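Local atomic coordinates of AbyA5 (Verrucosispora maris, PDB entry 4YWF), a protein that catalyses acetate elimination in spirotetronate biosynthesis as an esterase-like lyase of the alpha/beta hydrolase superfamily. Residues F107-L120 with V128-E140. The protein carries 4 engineered substitutions. Residues are numbered along the deposited sequence; the frame is centred on the assembly and turned at random.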
loop_
_atom_site.group_PDB
_atom_site.type_symbol
_atom_site.label_atom_id
_atom_site.label_comp_id
_atom_site.label_asym_id
_atom_site.label_seq_id
_atom_site.Cartn_x
_atom_site.Cartn_y
_atom_site.Cartn_z
ATOM N N PHE A 107 -12.920 10.884 6.446
ATOM C CA PHE A 107 -12.909 10.475 5.081
ATOM C C PHE A 107 -14.324 9.996 4.604
ATOM O O PHE A 107 -14.770 10.357 3.453
ATOM C CB PHE A 107 -11.844 9.432 4.775
ATOM C CG PHE A 107 -11.813 9.094 3.344
ATOM C CD1 PHE A 107 -11.161 9.926 2.457
ATOM C CD2 PHE A 107 -12.627 8.083 2.853
ATOM C CE1 PHE A 107 -11.221 9.714 1.088
ATOM C CE2 PHE A 107 -12.698 7.852 1.486
ATOM C CZ PHE A 107 -11.997 8.694 0.609
ATOM N N ASP A 108 -15.000 9.236 5.460
ATOM C CA ASP A 108 -16.326 8.677 5.143
ATOM C C ASP A 108 -17.288 9.859 4.837
ATOM O O ASP A 108 -18.106 9.792 3.901
ATOM C CB ASP A 108 -16.853 7.844 6.279
ATOM C CG ASP A 108 -18.174 7.134 5.948
ATOM O OD1 ASP A 108 -18.551 6.821 4.794
ATOM O OD2 ASP A 108 -18.887 6.859 6.891
ATOM N N ARG A 109 -17.181 10.899 5.663
ATOM C CA ARG A 109 -17.947 12.120 5.570
ATOM C C ARG A 109 -17.612 12.839 4.234
ATOM O O ARG A 109 -18.516 13.153 3.454
ATOM C CB ARG A 109 -17.717 12.987 6.803
ATOM N N TRP A 110 -16.328 12.955 3.898
ATOM C CA TRP A 110 -15.968 13.519 2.591
ATOM C C TRP A 110 -16.484 12.776 1.360
ATOM O O TRP A 110 -16.977 13.379 0.399
ATOM C CB TRP A 110 -14.468 13.608 2.448
ATOM C CG TRP A 110 -14.047 14.159 1.121
ATOM C CD1 TRP A 110 -13.946 15.464 0.783
ATOM C CD2 TRP A 110 -13.586 13.421 -0.003
ATOM N NE1 TRP A 110 -13.489 15.584 -0.476
ATOM C CE2 TRP A 110 -13.244 14.349 -0.991
ATOM C CE3 TRP A 110 -13.430 12.064 -0.266
ATOM C CZ2 TRP A 110 -12.768 13.968 -2.259
ATOM C CZ3 TRP A 110 -12.969 11.678 -1.506
ATOM C CH2 TRP A 110 -12.668 12.623 -2.502
ATOM N N ARG A 111 -16.250 11.480 1.335
ATOM C CA ARG A 111 -16.670 10.665 0.203
ATOM C C ARG A 111 -18.166 10.637 0.017
ATOM O O ARG A 111 -18.626 10.361 -1.102
ATOM C CB ARG A 111 -16.159 9.226 0.319
ATOM C CG ARG A 111 -16.810 8.419 1.440
ATOM C CD ARG A 111 -17.985 7.632 0.935
ATOM N NE ARG A 111 -18.673 6.988 2.053
ATOM C CZ ARG A 111 -19.534 6.009 1.938
ATOM N NH1 ARG A 111 -19.824 5.513 0.757
ATOM N NH2 ARG A 111 -20.041 5.473 3.038
ATOM N N ARG A 112 -18.923 10.880 1.092
ATOM C CA ARG A 112 -20.395 10.948 1.000
ATOM C C ARG A 112 -20.861 12.088 0.049
ATOM O O ARG A 112 -21.947 12.040 -0.503
ATOM C CB ARG A 112 -21.051 11.058 2.387
ATOM N N THR A 113 -20.006 13.066 -0.184
ATOM C CA THR A 113 -20.247 14.138 -1.165
ATOM C C THR A 113 -19.859 13.711 -2.612
ATOM O O THR A 113 -20.155 14.381 -3.582
ATOM C CB THR A 113 -19.478 15.407 -0.754
ATOM O OG1 THR A 113 -18.069 15.244 -0.945
ATOM C CG2 THR A 113 -19.702 15.726 0.754
ATOM N N VAL A 114 -19.236 12.550 -2.758
ATOM C CA VAL A 114 -18.631 12.183 -4.033
ATOM C C VAL A 114 -19.353 10.973 -4.635
ATOM O O VAL A 114 -19.117 9.806 -4.218
ATOM C CB VAL A 114 -17.167 11.819 -3.857
ATOM C CG1 VAL A 114 -16.602 11.430 -5.195
ATOM C CG2 VAL A 114 -16.416 13.021 -3.333
ATOM N N PRO A 115 -20.240 11.236 -5.584
ATOM C CA PRO A 115 -20.964 10.103 -6.150
ATOM C C PRO A 115 -19.951 9.123 -6.720
ATOM O O PRO A 115 -18.928 9.531 -7.302
ATOM C CB PRO A 115 -21.796 10.739 -7.280
ATOM C CG PRO A 115 -21.908 12.192 -6.920
ATOM C CD PRO A 115 -20.579 12.506 -6.276
ATOM N N GLY A 116 -20.205 7.853 -6.507
ATOM C CA GLY A 116 -19.354 6.826 -7.090
ATOM C C GLY A 116 -18.447 6.140 -6.075
ATOM O O GLY A 116 -18.103 4.984 -6.292
ATOM N N ILE A 117 -18.077 6.828 -4.978
ATOM C CA ILE A 117 -17.223 6.206 -3.953
ATOM C C ILE A 117 -18.057 5.387 -3.007
ATOM O O ILE A 117 -18.921 5.912 -2.328
ATOM C CB ILE A 117 -16.360 7.195 -3.128
ATOM C CG1 ILE A 117 -15.545 8.106 -4.069
ATOM C CG2 ILE A 117 -15.429 6.418 -2.207
ATOM C CD1 ILE A 117 -14.490 8.965 -3.377
ATOM N N GLU A 118 -17.747 4.094 -2.961
ATOM C CA GLU A 118 -18.464 3.125 -2.181
ATOM C C GLU A 118 -17.559 2.338 -1.255
ATOM O O GLU A 118 -16.467 1.992 -1.604
ATOM C CB GLU A 118 -19.169 2.143 -3.111
ATOM C CG GLU A 118 -20.017 1.088 -2.430
ATOM C CD GLU A 118 -20.741 0.195 -3.456
ATOM O OE1 GLU A 118 -20.991 0.652 -4.610
ATOM O OE2 GLU A 118 -21.032 -0.985 -3.115
ATOM N N ARG A 119 -18.058 2.045 -0.083
ATOM C CA ARG A 119 -17.364 1.220 0.900
ATOM C C ARG A 119 -17.685 -0.247 0.680
ATOM O O ARG A 119 -18.850 -0.624 0.537
ATOM C CB ARG A 119 -17.844 1.635 2.298
ATOM C CG ARG A 119 -17.502 0.636 3.387
ATOM C CD ARG A 119 -18.034 1.081 4.732
ATOM N NE ARG A 119 -17.016 1.858 5.391
ATOM C CZ ARG A 119 -17.210 3.019 5.993
ATOM N NH1 ARG A 119 -18.437 3.556 6.102
ATOM N NH2 ARG A 119 -16.164 3.619 6.550
ATOM N N LEU A 120 -16.661 -1.077 0.668
ATOM C CA LEU A 120 -16.802 -2.508 0.630
ATOM C C LEU A 120 -16.328 -3.046 1.998
ATOM O O LEU A 120 -15.349 -2.617 2.533
ATOM C CB LEU A 120 -15.926 -3.089 -0.461
ATOM C CG LEU A 120 -16.105 -2.531 -1.876
ATOM C CD1 LEU A 120 -15.114 -3.216 -2.820
ATOM C CD2 LEU A 120 -17.554 -2.753 -2.328
ATOM N N VAL A 128 -12.165 -8.976 9.459
ATOM C CA VAL A 128 -12.847 -8.124 8.524
ATOM C C VAL A 128 -11.835 -7.323 7.684
ATOM O O VAL A 128 -10.859 -6.902 8.206
ATOM C CB VAL A 128 -13.812 -7.185 9.249
ATOM C CG1 VAL A 128 -14.255 -6.019 8.341
ATOM C CG2 VAL A 128 -15.012 -8.001 9.735
ATOM N N VAL A 129 -12.088 -7.138 6.388
ATOM C CA VAL A 129 -11.251 -6.250 5.523
ATOM C C VAL A 129 -12.167 -5.203 4.923
ATOM O O VAL A 129 -13.144 -5.585 4.288
ATOM C CB VAL A 129 -10.617 -7.068 4.350
ATOM C CG1 VAL A 129 -9.783 -6.188 3.440
ATOM C CG2 VAL A 129 -9.763 -8.179 4.897
ATOM N N ARG A 130 -11.882 -3.909 5.114
ATOM C CA ARG A 130 -12.611 -2.827 4.430
ATOM C C ARG A 130 -11.836 -2.245 3.247
ATOM O O ARG A 130 -10.595 -2.267 3.221
ATOM C CB ARG A 130 -12.995 -1.684 5.407
ATOM C CG ARG A 130 -14.129 -2.072 6.329
ATOM C CD ARG A 130 -14.237 -1.203 7.566
ATOM N NE ARG A 130 -15.624 -1.155 8.040
ATOM C CZ ARG A 130 -16.354 -0.052 8.208
ATOM N NH1 ARG A 130 -15.840 1.156 7.997
ATOM N NH2 ARG A 130 -17.620 -0.152 8.607
ATOM N N ALA A 131 -12.577 -1.688 2.283
ATOM C CA ALA A 131 -12.001 -1.141 1.057
ATOM C C ALA A 131 -12.869 0.005 0.598
ATOM O O ALA A 131 -14.056 0.104 0.986
ATOM C CB ALA A 131 -11.902 -2.262 0.016
ATOM N N TRP A 132 -12.304 0.890 -0.201
ATOM C CA TRP A 132 -13.055 1.958 -0.840
ATOM C C TRP A 132 -12.983 1.714 -2.327
ATOM O O TRP A 132 -11.935 1.298 -2.812
ATOM C CB TRP A 132 -12.453 3.325 -0.538
ATOM C CG TRP A 132 -12.585 3.727 0.855
ATOM C CD1 TRP A 132 -11.584 3.799 1.801
ATOM C CD2 TRP A 132 -13.796 4.130 1.514
ATOM N NE1 TRP A 132 -12.114 4.230 3.019
ATOM C CE2 TRP A 132 -13.465 4.436 2.861
ATOM C CE3 TRP A 132 -15.119 4.306 1.087
ATOM C CZ2 TRP A 132 -14.414 4.848 3.778
ATOM C CZ3 TRP A 132 -16.060 4.776 2.013
ATOM C CH2 TRP A 132 -15.697 5.042 3.323
ATOM N N ALA A 133 -14.072 1.960 -3.049
ATOM C CA ALA A 133 -14.100 1.684 -4.477
ATOM C C ALA A 133 -14.854 2.743 -5.264
ATOM O O ALA A 133 -15.682 3.461 -4.710
ATOM C CB ALA A 133 -14.738 0.343 -4.729
ATOM N N ALA A 134 -14.549 2.809 -6.566
ATOM C CA ALA A 134 -15.287 3.696 -7.466
ATOM C C ALA A 134 -15.249 3.087 -8.810
ATOM O O ALA A 134 -14.441 2.188 -9.057
ATOM C CB ALA A 134 -14.704 5.086 -7.520
ATOM N N GLY A 135 -16.151 3.542 -9.672
ATOM C CA GLY A 135 -16.196 3.039 -11.055
ATOM C C GLY A 135 -16.840 1.668 -11.159
ATOM O O GLY A 135 -16.716 1.023 -12.192
ATOM N N LEU A 136 -17.576 1.219 -10.135
ATOM C CA LEU A 136 -18.282 -0.050 -10.217
ATOM C C LEU A 136 -19.560 0.058 -11.066
ATOM O O LEU A 136 -20.159 1.110 -11.120
ATOM C CB LEU A 136 -18.699 -0.564 -8.812
ATOM C CG LEU A 136 -17.615 -0.704 -7.755
ATOM C CD1 LEU A 136 -18.138 -1.250 -6.443
ATOM C CD2 LEU A 136 -16.521 -1.597 -8.281
ATOM N N SER A 137 -19.987 -1.047 -11.696
ATOM C CA SER A 137 -21.116 -1.016 -12.663
ATOM C C SER A 137 -21.565 -2.447 -13.056
ATOM O O SER A 137 -20.748 -3.284 -13.365
ATOM C CB SER A 137 -20.703 -0.231 -13.935
ATOM O OG SER A 137 -21.794 -0.012 -14.819
ATOM N N THR A 138 -22.864 -2.706 -13.016
ATOM C CA THR A 138 -23.471 -3.916 -13.591
ATOM C C THR A 138 -23.672 -3.838 -15.116
ATOM O O THR A 138 -23.756 -4.876 -15.750
ATOM C CB THR A 138 -24.882 -4.155 -13.039
ATOM O OG1 THR A 138 -25.559 -2.886 -12.966
ATOM C CG2 THR A 138 -24.847 -4.856 -11.646
ATOM N N THR A 139 -23.760 -2.630 -15.685
ATOM C CA THR A 139 -24.003 -2.445 -17.129
ATOM C C THR A 139 -22.709 -2.408 -18.004
ATOM O O THR A 139 -22.632 -3.066 -19.038
ATOM C CB THR A 139 -24.885 -1.205 -17.370
ATOM O OG1 THR A 139 -24.286 -0.043 -16.808
ATOM C CG2 THR A 139 -26.226 -1.374 -16.699
ATOM N N GLU A 140 -21.702 -1.665 -17.567
ATOM C CA GLU A 140 -20.368 -1.732 -18.178
ATOM C C GLU A 140 -19.495 -2.673 -17.343
ATOM O O GLU A 140 -19.451 -2.585 -16.114
ATOM C CB GLU A 140 -19.728 -0.345 -18.243
HETATM O O HOH W 1 -18.801 2.826 -7.964
#
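The indole of Trp132 packs against Phe107, Asp108 and Arg111 of helix 94-111. Phe107 turns an edge to one indole face: its CE2 stands 3.7 Å above the plane, over the centre, and the planes of its ring and the five-membered ring meet at 63°, an edge-to-face pair. With chi1 at -177°, Phe107 CG is anti to the backbone N, which brings the ring against the indole. Trp132 turns its benzo edge, at CZ3, to one face of the Arg111 guanidinium, with NE 3.4 Å from CZ3 and the planes 61° apart. The same guanidinium is fixed in its own plane at both sides: NE and NH2 grip Asp108 OD1 side-on, each at 2.7 Å, and NH1 donates to Ile117 O. With an alanine here both donors to Asp108 OD1 are gone, and the carboxylate is likely to turn more freely and to hold Arg119 less firmly, while the CZ3 edge of the indole loses its cover.

These residues tie helix 94-111 to the hairpin of strands 118-124 and 127-134, which forms the antiparallel edge of an alpha/beta-hydrolase sheet. Arg119 and Trp132 are a non-hydrogen-bonded pair, flanked by the hydrogen-bonded pairs Glu118–Ala133 and Leu120–Ala131; the Glu118 N to Ala133 O bond is nearly straight.

Arg119 runs alongside Trp132, pointing the same way; Trp132 CH2 lies over one face of its guanidinium, the two planes well off parallel. Arg130 lies across the opposite face, modelled at 2.9 Å between Arg119 NH2 and Arg130 NH1, two donors whose short separation is doubtful in detail. Acidic partners probably offset the like charges: Asp108 OD2 weakly bridges Arg119, and Glu121 pairs with Arg130. On the other sheet face, Leu120 CD1 packs 4.1 Å from Ala133 CB, while Glu118 extends past Leu136 CD1 to a salt bridge with Arg205.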